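Local coordinates for protein glyoxalase 3 (Candida albicans, PDB 4LRU) that converts methylglyoxal to D-lactate in a single glutathione-independent step, detoxifying this metabolic by-product as a monomeric member of the DJ-1 superfamily, at residues 185-188 with 189-192; 70-73 with 74-78; 225-228 with 229-233; 148-151 with 152-155. One frame throughout, in Å; residues are numbered along the deposited sequence.

From the N terminus, contact 2 comes first: one turn-to-turn salt bridge along the outlying helix 69-76, which packs on helix 29-42. Contact 4 follows as a tight turn joining strands 149-150 and 155-156, placed against helix 119-130. Contact 1 closes the step from a loop into helix 188-195, near the putative active-site residues E171 and H140. Contact 3 lies last, on helix 225-236, against strands 134-138 and 216-219 of the central sheet. The four run in series, with no nesting or crossing. Contacts 2 and 4 lie farthest apart, their centres about 40 Å from each other, on opposite sides of the chain's centre; contacts 2 and 3 both reach helix 29-42.

Contact 1. Residues 185-188 with 189-192; sequences LLTI and KQVA
Q190 reaches back from the first turn of helix 188-195 to T187, and each part of its side chain meets something on the way. CB lies over the backbone O and OG1 of T187 and also approaches L186 CB. CG continues the packing on the hydroxyl, 3.3 Å from T187 OG1. With CG anti to the carbonyl carbon (chi1 -73°) and the chain extended beyond it, the amide is carried back along the extended loop that leads into the helix, crossing the L186 side chain at about a right angle. There L186 CD2 touches OE1 at 3.8 Å. OE1 receives the backbone N of T187 at 3.0 Å, in the plane of the amide and on a lone pair, with an N-H...O angle of 161°. A water donates to the same OE1 and to L185 O, each at 2.6 Å, linking the amide to the chain before the helix. In return, T187 OG1, set between its own N and carbonyl carbon (chi1 65°), accepts Q190 N at 3.2 Å. Behind this pair the helix opens with T187 O accepting V191 N at 2.8 Å and I188 O accepting A192 N. V191 CG2 packs on L186 CB at 4.0 Å and, more loosely, on I188 CD1. M180 and K181 of helix 177-182 touch T187, whose side chain lies about 4 Å from that of E171, inferred to be catalytic. The reciprocal bonds of N-cap T187 and Q190 form a capping box at the start of helix 188-195.

Contact 2. Residues 70-73 with 74-78; sequences EDKE and IFDNV. With ACT (acetate ion), chain C.
K72 NZ is gripped from two sides by carboxylate oxygens: it forms a salt bridge to D76 OD2 at 2.7 Å and a hydrogen bond to acetate O, also at 2.7 Å. D76 OD2 takes the ammonium on its syn lone pair, the side of its other oxygen. The lysine leaves the helix with CG anti to the backbone N (chi1 174°), runs extended, and turns only at its last torsion, chi4 51°, which swings NZ over to the aspartate one turn later. The two side chains cross at a slant, and K72 CG also lies 3.5 Å from D76 OD2, so the aliphatic stem flanks the carboxylate as well. The other oxygen of that carboxylate, D76 OD1, comes within 2.7 Å of acetate OXT; two acid oxygens this close suggest that one of the groups carries a proton. The acetate, probably taken from the crystallisation liquor, thus lies against both K72 NZ and D76 OD1. D76 OD1 also lies at the edge of the F75 ring, in its plane. Beneath these side chains the backbone keeps its helical ladder: I74 N donates to E70 O, F75 N to D71 O at 2.8 Å, and D76 N to K72 O. The ladder ends as N77 N donates to E73 O at 2.9 Å, with a bent N-H...O angle of 135°. On another face D71 bonds H34 and I74 touches E37, both of helix 29-42, while F75 meets the ring of W57. This is an i to i+4 lysine-aspartate salt bridge on the surface of the last turns of helix 69-76.

Contact 3. Residues 225-228 with 229-233; sequences AVKT and AEDVI
K227 and D231 meet one helical turn apart, NZ forming a salt bridge to D231 OD2 at 2.9 Å. The carboxylate oxygen takes the ammonium on its syn lone pair. A water closes a small ring around the pair, accepting from K227 NZ at 2.8 Å and donating to D231 OD1 at 2.6 Å. The lysine is extended as far as CE and bends at its last torsion (chi4 -68°), bringing NZ round to the carboxylate while CG rests 3.5 Å from D231 OD2. Both charged ends have a further partner in T210 OG1, which ties this i to i+4 pair to strand 210-213, an outermost strand of the central sheet in the DJ-1/PfpI fold. Beside it, V226 and E230 touch without a polar bond between their side chains: V226 CG1 meets E230 OE2 at 3.7 Å, and E230 CG lies over V226 O. What spaces the side chains is the helix backbone, where A229 N donates to A225 O, E230 N to V226 O, D231 N to K227 O at 2.8 Å, and V232 N to T228 O. Another side of helix 225-236 turns inward: T228 and V232 pack on V217 and on strand 134-138, and V232 CG2 lies 3.2 Å from T228 O. T228 OG1 bonds back to S224 O, while A229 meets V38 of helix 29-42.

Contact 4. Residues 148-151 with 152-155; sequences LNDP and KTGE
D150 and E155 meet across a tight turn that links two short, weakly bonded antiparallel strands, 149-150 and 155-156, in a small beta hairpin. The backbone bonds come first. D150 N donates to E155 O at 2.8 Å with an N-H...O angle of 170°, and the neighbouring N149 CA adds a CH...O contact to the same oxygen. D150 O in turn gathers two amides of the turn: G154 N reaches it at 2.9 Å almost straight on to the carbonyl, whereas T153 N, at 3.0 Å, comes from above the carbonyl plane. One oxygen thus holds the turn from two directions, and G154 takes a positive phi (72°) within the turn. L148 bonds to L157 through the backbone, carrying the pairing beyond the turn.

Side-chain bonds to the backbone form the second group. D150 CG stands anti to its own N (chi1 -176°), which carries OD1 forward to K152 N at 3.1 Å; the amide meets it from above the carboxylate plane. T153 OG1 accepts E155 N at 3.0 Å, an ST turn that overlaps the residues bonded to D150 O.

On the protein side the turn leans on helix 119-130: D150 on Y129, P151 and K152 on D130. The carboxylates of D130 and D150, like charges, lie close together.

The remaining contacts are van der Waals. N149 lays its amide along the closing strand, ND2 3.6 Å from G154 O, and K152 CB runs beside the D150 carboxylate. T153 crosses D150 at about a right angle, its OG1 lying 3.6 Å from D150 CB.

Contact 1. Residues 185-188 with 189-192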
ATOM      1  N   LEU A 185      10.213  13.312   5.301  1.00 27.61           N
ATOM      2  CA  LEU A 185       9.304  12.338   4.727  1.00 22.67           C
ATOM      3  C   LEU A 185       9.031  12.690   3.268  1.00 25.67           C
ATOM      4  O   LEU A 185       8.541  13.767   2.972  1.00 30.02           O
ATOM      5  CB  LEU A 185       7.986  12.332   5.497  1.00 23.77           C
ATOM      6  CG  LEU A 185       8.082  12.146   7.014  1.00 25.06           C
ATOM      7  CD1 LEU A 185       6.685  12.103   7.603  1.00 25.84           C
ATOM      8  CD2 LEU A 185       8.834  10.873   7.367  1.00 26.02           C
ATOM      9  N   LEU A 186       9.352  11.784   2.361  1.00 22.29           N
ATOM     10  CA  LEU A 186       9.329  12.114   0.941  1.00 21.33           C
ATOM     11  C   LEU A 186       7.945  11.863   0.374  1.00 21.51           C
ATOM     12  O   LEU A 186       7.346  10.822   0.630  1.00 22.51           O
ATOM     13  CB  LEU A 186      10.342  11.275   0.172  1.00 23.43           C
ATOM     14  CG  LEU A 186      11.820  11.496   0.499  1.00 25.69           C
ATOM     15  CD1 LEU A 186      12.662  10.683  -0.469  1.00 27.77           C
ATOM     16  CD2 LEU A 186      12.194  12.964   0.445  1.00 28.16           C
ATOM     17  N   THR A 187       7.456  12.814  -0.417  1.00 20.33           N
ATOM     18  CA  THR A 187       6.260  12.581  -1.205  1.00 20.17           C
ATOM     19  C   THR A 187       6.552  11.518  -2.246  1.00 19.28           C
ATOM     20  O   THR A 187       7.702  11.215  -2.532  1.00 20.61           O
ATOM     21  CB  THR A 187       5.795  13.843  -1.953  1.00 19.65           C
ATOM     22  OG1 THR A 187       6.778  14.211  -2.930  1.00 21.81           O
ATOM     23  CG2 THR A 187       5.570  14.976  -0.993  1.00 22.99           C
ATOM     24  N   ILE A 188       5.511  10.964  -2.844  1.00 19.59           N
ATOM     25  CA  ILE A 188       5.741   9.888  -3.777  1.00 18.55           C
ATOM     26  C   ILE A 188       6.479  10.389  -5.020  1.00 18.66           C
ATOM     27  O   ILE A 188       7.318   9.670  -5.573  1.00 20.64           O
ATOM     28  CB  ILE A 188       4.459   9.114  -4.114  1.00 17.53           C
ATOM     29  CG1 ILE A 188       3.873   8.447  -2.846  1.00 18.25           C
ATOM     30  CG2 ILE A 188       4.751   8.066  -5.168  1.00 18.69           C
ATOM     31  CD1 ILE A 188       4.904   7.738  -1.969  1.00 18.66           C
ATOM     32  N   LYS A 189       6.192  11.617  -5.442  0.50 19.21           N
ATOM     33  CA  LYS A 189       6.952  12.244  -6.510  0.50 21.40           C
ATOM     34  C   LYS A 189       8.436  12.233  -6.141  0.50 21.23           C
ATOM     35  O   LYS A 189       9.268  11.797  -6.926  0.50 22.20           O
ATOM     36  CB  LYS A 189       6.470  13.673  -6.758  0.50 22.57           C
ATOM     37  CG  LYS A 189       7.067  14.314  -8.003  0.50 26.04           C
ATOM     38  CD  LYS A 189       6.451  15.675  -8.281  0.50 29.73           C
ATOM     39  CE  LYS A 189       6.984  16.271  -9.573  0.50 31.84           C
ATOM     40  NZ  LYS A 189       6.294  17.541  -9.936  0.50 35.28           N
ATOM     41  N   GLN A 190       8.748  12.677  -4.927  1.00 22.19           N
ATOM     42  CA  GLN A 190      10.131  12.709  -4.440  1.00 21.67           C
ATOM     43  C   GLN A 190      10.745  11.303  -4.372  1.00 21.75           C
ATOM     44  O   GLN A 190      11.927  11.121  -4.648  1.00 23.46           O
ATOM     45  CB  GLN A 190      10.189  13.376  -3.061  1.00 23.35           C
ATOM     46  CG  GLN A 190       9.979  14.884  -3.103  1.00 24.86           C
ATOM     47  CD  GLN A 190      10.023  15.513  -1.714  1.00 27.54           C
ATOM     48  OE1 GLN A 190       9.317  15.076  -0.810  1.00 25.61           O
ATOM     49  NE2 GLN A 190      10.871  16.522  -1.539  1.00 32.68           N
ATOM     50  N   VAL A 191       9.952  10.317  -3.988  1.00 20.96           N
ATOM     51  CA  VAL A 191      10.409   8.920  -4.006  1.00 20.85           C
ATOM     52  C   VAL A 191      10.811   8.507  -5.411  1.00 23.18           C
ATOM     53  O   VAL A 191      11.880   7.918  -5.611  1.00 21.82           O
ATOM     54  CB  VAL A 191       9.355   7.943  -3.465  1.00 21.59           C
ATOM     55  CG1 VAL A 191       9.791   6.496  -3.677  1.00 21.15           C
ATOM     56  CG2 VAL A 191       9.087   8.202  -1.981  1.00 20.02           C
ATOM     57  N   ALA A 192       9.948   8.796  -6.385  1.00 20.98           N
ATOM     58  CA  ALA A 192      10.292   8.554  -7.779  1.00 23.02           C
ATOM     59  C   ALA A 192      11.601   9.265  -8.157  1.00 22.52           C
ATOM     60  O   ALA A 192      12.482   8.671  -8.770  1.00 24.17           O
ATOM     61  CB  ALA A 192       9.153   9.003  -8.695  1.00 21.01           C
TER
HETATM   62  O   HOH W   1       8.796  15.987   1.618  1.00 31.65           O

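Contact 2. Residues 70-73 with 74-78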
ATOM      1  N   GLU A  70     -21.498  -0.949   2.911  0.50 28.66           N
ATOM      2  CA  GLU A  70     -21.111  -2.340   3.117  0.50 27.62           C
ATOM      3  C   GLU A  70     -19.687  -2.449   3.674  0.50 26.52           C
ATOM      4  O   GLU A  70     -19.370  -3.401   4.382  0.50 25.12           O
ATOM      5  CB  GLU A  70     -21.242  -3.123   1.807  0.50 27.12           C
ATOM      6  CG  GLU A  70     -22.675  -3.209   1.298  0.50 28.29           C
ATOM      7  CD  GLU A  70     -22.826  -4.094   0.076  0.50 28.51           C
ATOM      8  OE1 GLU A  70     -21.841  -4.260  -0.679  0.50 27.98           O
ATOM      9  OE2 GLU A  70     -23.944  -4.619  -0.127  0.50 30.64           O
ATOM     10  N   ASP A  71     -18.841  -1.472   3.365  1.00 25.88           N
ATOM     11  CA  ASP A  71     -17.479  -1.419   3.933  1.00 26.18           C
ATOM     12  C   ASP A  71     -17.562  -1.390   5.460  1.00 26.56           C
ATOM     13  O   ASP A  71     -16.858  -2.124   6.144  1.00 27.24           O
ATOM     14  CB  ASP A  71     -16.717  -0.173   3.485  1.00 24.38           C
ATOM     15  CG  ASP A  71     -16.364  -0.181   2.007  1.00 24.21           C
ATOM     16  OD1 ASP A  71     -16.450  -1.230   1.314  1.00 23.81           O
ATOM     17  OD2 ASP A  71     -15.985   0.896   1.543  1.00 22.41           O
ATOM     18  N   LYS A  72     -18.422  -0.527   5.981  1.00 26.49           N
ATOM     19  CA  LYS A  72     -18.541  -0.345   7.426  1.00 24.14           C
ATOM     20  C   LYS A  72     -19.123  -1.590   8.076  1.00 25.96           C
ATOM     21  O   LYS A  72     -18.708  -1.988   9.165  1.00 27.60           O
ATOM     22  CB  LYS A  72     -19.404   0.867   7.741  1.00 27.25           C
ATOM     23  CG  LYS A  72     -19.702   1.039   9.220  1.00 29.55           C
ATOM     24  CD  LYS A  72     -20.447   2.342   9.471  1.00 33.64           C
ATOM     25  CE  LYS A  72     -21.109   2.375  10.838  1.00 37.66           C
ATOM     26  NZ  LYS A  72     -20.180   2.025  11.950  1.00 38.21           N
ATOM     27  N   GLU A  73     -20.084  -2.203   7.397  1.00 27.57           N
ATOM     28  CA  GLU A  73     -20.671  -3.451   7.867  1.00 29.45           C
ATOM     29  C   GLU A  73     -19.582  -4.510   8.045  1.00 28.84           C
ATOM     30  O   GLU A  73     -19.503  -5.182   9.082  1.00 31.77           O
ATOM     31  CB  GLU A  73     -21.750  -3.938   6.887  1.00 31.63           C
ATOM     32  CG  GLU A  73     -23.006  -3.074   6.869  1.00 38.12           C
ATOM     33  CD  GLU A  73     -24.019  -3.491   5.809  1.00 44.28           C
ATOM     34  OE1 GLU A  73     -23.665  -4.271   4.894  1.00 52.99           O
ATOM     35  OE2 GLU A  73     -25.174  -3.017   5.883  1.00 48.99           O
ATOM     36  N   ILE A  74     -18.730  -4.631   7.036  1.00 27.85           N
ATOM     37  CA  ILE A  74     -17.625  -5.573   7.067  1.00 25.54           C
ATOM     38  C   ILE A  74     -16.669  -5.197   8.200  1.00 27.02           C
ATOM     39  O   ILE A  74     -16.227  -6.041   8.977  1.00 26.39           O
ATOM     40  CB  ILE A  74     -16.878  -5.579   5.720  1.00 26.16           C
ATOM     41  CG1 ILE A  74     -17.714  -6.302   4.661  1.00 29.64           C
ATOM     42  CG2 ILE A  74     -15.515  -6.243   5.855  1.00 27.39           C
ATOM     43  CD1 ILE A  74     -17.313  -5.985   3.235  1.00 27.63           C
ATOM     44  N   PHE A  75     -16.363  -3.912   8.304  1.00 24.14           N
ATOM     45  CA  PHE A  75     -15.479  -3.435   9.349  1.00 25.22           C
ATOM     46  C   PHE A  75     -16.024  -3.726  10.755  1.00 25.06           C
ATOM     47  O   PHE A  75     -15.258  -4.070  11.654  1.00 27.95           O
ATOM     48  CB  PHE A  75     -15.244  -1.941   9.161  1.00 24.55           C
ATOM     49  CG  PHE A  75     -14.263  -1.347  10.131  1.00 25.40           C
ATOM     50  CD1 PHE A  75     -14.692  -0.853  11.349  1.00 26.72           C
ATOM     51  CD2 PHE A  75     -12.918  -1.247   9.798  1.00 27.26           C
ATOM     52  CE1 PHE A  75     -13.800  -0.270  12.228  1.00 28.07           C
ATOM     53  CE2 PHE A  75     -12.020  -0.660  10.675  1.00 27.57           C
ATOM     54  CZ  PHE A  75     -12.462  -0.189  11.895  1.00 28.79           C
ATOM     55  N   ASP A  76     -17.331  -3.591  10.950  1.00 25.86           N
ATOM     56  CA  ASP A  76     -17.920  -3.714  12.288  1.00 27.54           C
ATOM     57  C   ASP A  76     -18.226  -5.157  12.654  1.00 30.48           C
ATOM     58  O   ASP A  76     -18.403  -5.481  13.830  1.00 35.32           O
ATOM     59  CB  ASP A  76     -19.217  -2.914  12.385  1.00 30.33           C
ATOM     60  CG  ASP A  76     -18.982  -1.420  12.457  1.00 29.28           C
ATOM     61  OD1 ASP A  76     -17.846  -0.990  12.777  1.00 31.60           O
ATOM     62  OD2 ASP A  76     -19.958  -0.685  12.221  1.00 31.63           O
ATOM     63  N   ASN A  77     -18.358  -6.010  11.648  1.00 30.09           N
ATOM     64  CA  ASN A  77     -18.708  -7.408  11.886  1.00 31.89           C
ATOM     65  C   ASN A  77     -17.444  -8.188  12.264  1.00 30.44           C
ATOM     66  O   ASN A  77     -16.616  -8.486  11.407  1.00 27.84           O
ATOM     67  CB  ASN A  77     -19.350  -7.999  10.627  1.00 32.40           C
ATOM     68  CG  ASN A  77     -19.581  -9.495  10.728  1.00 35.12           C
ATOM     69  OD1 ASN A  77     -19.542 -10.074  11.811  1.00 35.40           O
ATOM     70  ND2 ASN A  77     -19.834 -10.128   9.585  1.00 36.79           N
ATOM     71  N   VAL A  78     -17.309  -8.518  13.546  1.00 33.29           N
ATOM     72  CA  VAL A  78     -16.088  -9.137  14.054  1.00 34.43           C
ATOM     73  C   VAL A  78     -15.807 -10.480  13.380  1.00 33.04           C
ATOM     74  O   VAL A  78     -14.669 -10.948  13.389  1.00 33.20           O
ATOM     75  CB  VAL A  78     -16.140  -9.359  15.584  1.00 39.22           C
ATOM     76  CG1 VAL A  78     -16.245  -8.025  16.314  1.00 43.81           C
ATOM     77  CG2 VAL A  78     -17.282 -10.290  15.961  1.00 40.50           C
TER
HETATM   78  C   ACT C 302     -17.113   2.710  12.659  1.00 54.20           C
HETATM   79  O   ACT C 302     -17.753   3.163  11.683  1.00 50.95           O
HETATM   80  OXT ACT C 302     -17.467   1.672  13.273  1.00 44.53           O
HETATM   81  CH3 ACT C 302     -15.894   3.454  13.111  1.00 55.56           C

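Contact 3. Residues 225-228 with 229-233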
ATOM      1  N   ALA A 225      -8.118   2.619  -4.654  1.00 17.96           N
ATOM      2  CA  ALA A 225      -7.693   1.346  -4.099  1.00 18.33           C
ATOM      3  C   ALA A 225      -8.319   0.147  -4.810  1.00 18.96           C
ATOM      4  O   ALA A 225      -7.626  -0.838  -5.090  1.00 19.16           O
ATOM      5  CB  ALA A 225      -7.964   1.297  -2.600  1.00 19.41           C
ATOM      6  N   VAL A 226      -9.622   0.207  -5.089  1.00 17.46           N
ATOM      7  CA  VAL A 226     -10.272  -0.862  -5.826  1.00 18.77           C
ATOM      8  C   VAL A 226      -9.579  -1.050  -7.175  1.00 19.20           C
ATOM      9  O   VAL A 226      -9.195  -2.165  -7.541  1.00 20.12           O
ATOM     10  CB  VAL A 226     -11.784  -0.622  -6.024  1.00 18.59           C
ATOM     11  CG1 VAL A 226     -12.347  -1.620  -7.013  1.00 19.44           C
ATOM     12  CG2 VAL A 226     -12.529  -0.740  -4.709  1.00 18.44           C
ATOM     13  N   LYS A 227      -9.406   0.039  -7.916  1.00 18.13           N
ATOM     14  CA  LYS A 227      -8.864  -0.056  -9.263  1.00 19.25           C
ATOM     15  C   LYS A 227      -7.435  -0.579  -9.209  1.00 18.51           C
ATOM     16  O   LYS A 227      -7.021  -1.318 -10.089  1.00 19.99           O
ATOM     17  CB  LYS A 227      -8.912   1.308  -9.962  1.00 19.65           C
ATOM     18  CG  LYS A 227      -8.662   1.232 -11.467  1.00 22.53           C
ATOM     19  CD  LYS A 227      -8.741   2.607 -12.115  1.00 23.67           C
ATOM     20  CE  LYS A 227      -8.715   2.513 -13.643  1.00 25.80           C
ATOM     21  NZ  LYS A 227      -7.395   2.042 -14.159  1.00 25.10           N
ATOM     22  N   THR A 228      -6.674  -0.198  -8.179  1.00 18.85           N
ATOM     23  CA  THR A 228      -5.293  -0.670  -8.060  1.00 18.57           C
ATOM     24  C   THR A 228      -5.290  -2.192  -7.939  1.00 20.40           C
ATOM     25  O   THR A 228      -4.552  -2.874  -8.649  1.00 19.35           O
ATOM     26  CB  THR A 228      -4.544  -0.049  -6.867  1.00 18.54           C
ATOM     27  OG1 THR A 228      -4.634   1.383  -6.918  1.00 18.24           O
ATOM     28  CG2 THR A 228      -3.080  -0.437  -6.903  1.00 17.51           C
ATOM     29  N   ALA A 229      -6.144  -2.728  -7.073  1.00 18.92           N
ATOM     30  CA  ALA A 229      -6.277  -4.175  -6.930  1.00 19.39           C
ATOM     31  C   ALA A 229      -6.743  -4.856  -8.212  1.00 18.31           C
ATOM     32  O   ALA A 229      -6.208  -5.898  -8.598  1.00 19.48           O
ATOM     33  CB  ALA A 229      -7.210  -4.513  -5.786  1.00 17.71           C
ATOM     34  N   GLU A 230      -7.733  -4.273  -8.883  1.00 19.94           N
ATOM     35  CA  GLU A 230      -8.221  -4.839 -10.129  1.00 20.42           C
ATOM     36  C   GLU A 230      -7.107  -4.831 -11.162  1.00 20.47           C
ATOM     37  O   GLU A 230      -6.963  -5.784 -11.928  1.00 21.79           O
ATOM     38  CB  GLU A 230      -9.435  -4.058 -10.653  1.00 23.42           C
ATOM     39  CG  GLU A 230     -10.668  -4.163  -9.769  1.00 24.45           C
ATOM     40  CD  GLU A 230     -11.830  -3.330 -10.307  1.00 31.84           C
ATOM     41  OE1 GLU A 230     -11.560  -2.344 -11.031  1.00 35.68           O
ATOM     42  OE2 GLU A 230     -13.007  -3.657 -10.006  1.00 34.04           O
ATOM     43  N   ASP A 231      -6.319  -3.762 -11.199  1.00 18.31           N
ATOM     44  CA  ASP A 231      -5.259  -3.651 -12.209  1.00 18.23           C
ATOM     45  C   ASP A 231      -4.042  -4.537 -11.853  1.00 20.17           C
ATOM     46  O   ASP A 231      -3.282  -4.943 -12.736  1.00 20.44           O
ATOM     47  CB  ASP A 231      -4.854  -2.189 -12.369  1.00 19.16           C
ATOM     48  CG  ASP A 231      -5.900  -1.367 -13.141  1.00 21.84           C
ATOM     49  OD1 ASP A 231      -6.760  -1.964 -13.827  1.00 23.41           O
ATOM     50  OD2 ASP A 231      -5.842  -0.125 -13.072  1.00 22.35           O
ATOM     51  N   VAL A 232      -3.869  -4.846 -10.568  1.00 17.85           N
ATOM     52  CA  VAL A 232      -2.935  -5.887 -10.180  1.00 17.25           C
ATOM     53  C   VAL A 232      -3.346  -7.224 -10.795  1.00 19.91           C
ATOM     54  O   VAL A 232      -2.534  -7.911 -11.407  1.00 20.35           O
ATOM     55  CB  VAL A 232      -2.833  -6.009  -8.629  1.00 17.14           C
ATOM     56  CG1 VAL A 232      -2.160  -7.319  -8.228  1.00 20.49           C
ATOM     57  CG2 VAL A 232      -2.058  -4.827  -8.058  1.00 18.18           C
ATOM     58  N   ILE A 233      -4.612  -7.587 -10.644  1.00 19.04           N
ATOM     59  CA  ILE A 233      -5.109  -8.840 -11.239  1.00 19.50           C
ATOM     60  C   ILE A 233      -4.860  -8.850 -12.751  1.00 21.47           C
ATOM     61  O   ILE A 233      -4.376  -9.840 -13.310  1.00 21.38           O
ATOM     62  CB  ILE A 233      -6.596  -9.073 -10.917  1.00 21.50           C
ATOM     63  CG1 ILE A 233      -6.746  -9.316  -9.406  1.00 20.45           C
ATOM     64  CG2 ILE A 233      -7.160 -10.229 -11.741  1.00 24.10           C
ATOM     65  CD1 ILE A 233      -8.160  -9.297  -8.882  1.00 21.66           C
TER
HETATM   66  O   HOH W   2      -8.396  -0.398 -15.153  1.00 40.48           O

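Contact 4. Residues 148-151 with 152-155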
ATOM      1  N   LEU A 148      14.858   0.730  -2.156  1.00 19.91           N
ATOM      2  CA  LEU A 148      14.673  -0.678  -2.506  1.00 22.59           C
ATOM      3  C   LEU A 148      15.381  -1.036  -3.802  1.00 22.42           C
ATOM      4  O   LEU A 148      14.941  -0.659  -4.892  1.00 21.73           O
ATOM      5  CB  LEU A 148      13.201  -1.035  -2.612  1.00 22.56           C
ATOM      6  CG  LEU A 148      12.907  -2.519  -2.804  1.00 22.82           C
ATOM      7  CD1 LEU A 148      13.591  -3.350  -1.722  1.00 27.34           C
ATOM      8  CD2 LEU A 148      11.416  -2.754  -2.824  1.00 24.24           C
ATOM      9  N   ASN A 149      16.470  -1.782  -3.688  1.00 23.13           N
ATOM     10  CA  ASN A 149      17.140  -2.259  -4.884  1.00 24.98           C
ATOM     11  C   ASN A 149      16.550  -3.612  -5.289  1.00 22.71           C
ATOM     12  O   ASN A 149      16.088  -4.386  -4.444  1.00 23.61           O
ATOM     13  CB  ASN A 149      18.644  -2.308  -4.658  1.00 31.94           C
ATOM     14  CG  ASN A 149      19.306  -0.960  -4.919  1.00 36.31           C
ATOM     15  OD1 ASN A 149      18.632   0.061  -5.066  1.00 37.09           O
ATOM     16  ND2 ASN A 149      20.622  -0.950  -4.956  1.00 40.54           N
ATOM     17  N   ASP A 150      16.500  -3.856  -6.587  1.00 23.07           N
ATOM     18  CA  ASP A 150      16.087  -5.160  -7.118  1.00 22.25           C
ATOM     19  C   ASP A 150      17.335  -6.040  -7.194  1.00 23.00           C
ATOM     20  O   ASP A 150      18.314  -5.675  -7.830  1.00 22.66           O
ATOM     21  CB  ASP A 150      15.492  -4.959  -8.514  1.00 23.66           C
ATOM     22  CG  ASP A 150      14.943  -6.241  -9.121  1.00 24.66           C
ATOM     23  OD1 ASP A 150      15.182  -7.338  -8.567  1.00 24.99           O
ATOM     24  OD2 ASP A 150      14.271  -6.125 -10.171  1.00 25.84           O
ATOM     25  N   PRO A 151      17.339  -7.186  -6.498  1.00 22.89           N
ATOM     26  CA  PRO A 151      18.544  -8.009  -6.504  1.00 26.52           C
ATOM     27  C   PRO A 151      18.978  -8.433  -7.902  1.00 27.82           C
ATOM     28  O   PRO A 151      20.160  -8.660  -8.139  1.00 28.64           O
ATOM     29  CB  PRO A 151      18.134  -9.230  -5.676  1.00 25.54           C
ATOM     30  CG  PRO A 151      17.119  -8.689  -4.724  1.00 23.99           C
ATOM     31  CD  PRO A 151      16.376  -7.620  -5.471  1.00 21.34           C
ATOM     32  N   LYS A 152      18.022  -8.515  -8.823  1.00 28.89           N
ATOM     33  CA  LYS A 152      18.308  -8.968 -10.180  1.00 28.86           C
ATOM     34  C   LYS A 152      19.052  -7.936 -11.022  1.00 31.46           C
ATOM     35  O   LYS A 152      19.680  -8.288 -12.025  1.00 31.70           O
ATOM     36  CB  LYS A 152      17.008  -9.359 -10.878  1.00 32.85           C
ATOM     37  CG  LYS A 152      16.598 -10.801 -10.612  1.00 37.92           C
ATOM     38  CD  LYS A 152      15.323 -11.177 -11.353  1.00 43.93           C
ATOM     39  CE  LYS A 152      15.615 -11.863 -12.678  1.00 49.79           C
ATOM     40  NZ  LYS A 152      14.425 -11.884 -13.576  1.00 56.71           N
ATOM     41  N   THR A 153      19.001  -6.669 -10.618  1.00 27.77           N
ATOM     42  CA  THR A 153      19.617  -5.610 -11.411  1.00 29.82           C
ATOM     43  C   THR A 153      20.735  -4.864 -10.683  1.00 29.00           C
ATOM     44  O   THR A 153      21.562  -4.242 -11.327  1.00 29.09           O
ATOM     45  CB  THR A 153      18.582  -4.563 -11.847  1.00 27.93           C
ATOM     46  OG1 THR A 153      18.113  -3.858 -10.692  1.00 25.78           O
ATOM     47  CG2 THR A 153      17.387  -5.216 -12.563  1.00 27.83           C
ATOM     48  N   GLY A 154      20.704  -4.864  -9.351  1.00 25.98           N
ATOM     49  CA  GLY A 154      21.602  -4.015  -8.561  1.00 26.10           C
ATOM     50  C   GLY A 154      21.236  -2.542  -8.617  1.00 28.08           C
ATOM     51  O   GLY A 154      22.045  -1.682  -8.233  1.00 29.30           O
ATOM     52  N   GLU A 155      20.040  -2.254  -9.127  1.00 24.67           N
ATOM     53  CA  GLU A 155      19.531  -0.885  -9.219  1.00 24.46           C
ATOM     54  C   GLU A 155      18.170  -0.800  -8.551  1.00 22.24           C
ATOM     55  O   GLU A 155      17.529  -1.818  -8.292  1.00 22.16           O
ATOM     56  CB  GLU A 155      19.442  -0.436 -10.686  1.00 25.36           C
ATOM     57  CG  GLU A 155      20.787  -0.317 -11.383  1.00 25.63           C
ATOM     58  CD  GLU A 155      21.458   1.054 -11.205  1.00 28.55           C
ATOM     59  OE1 GLU A 155      20.835   1.963 -10.623  1.00 29.65           O
ATOM     60  OE2 GLU A 155      22.621   1.214 -11.634  1.00 29.91           O
TER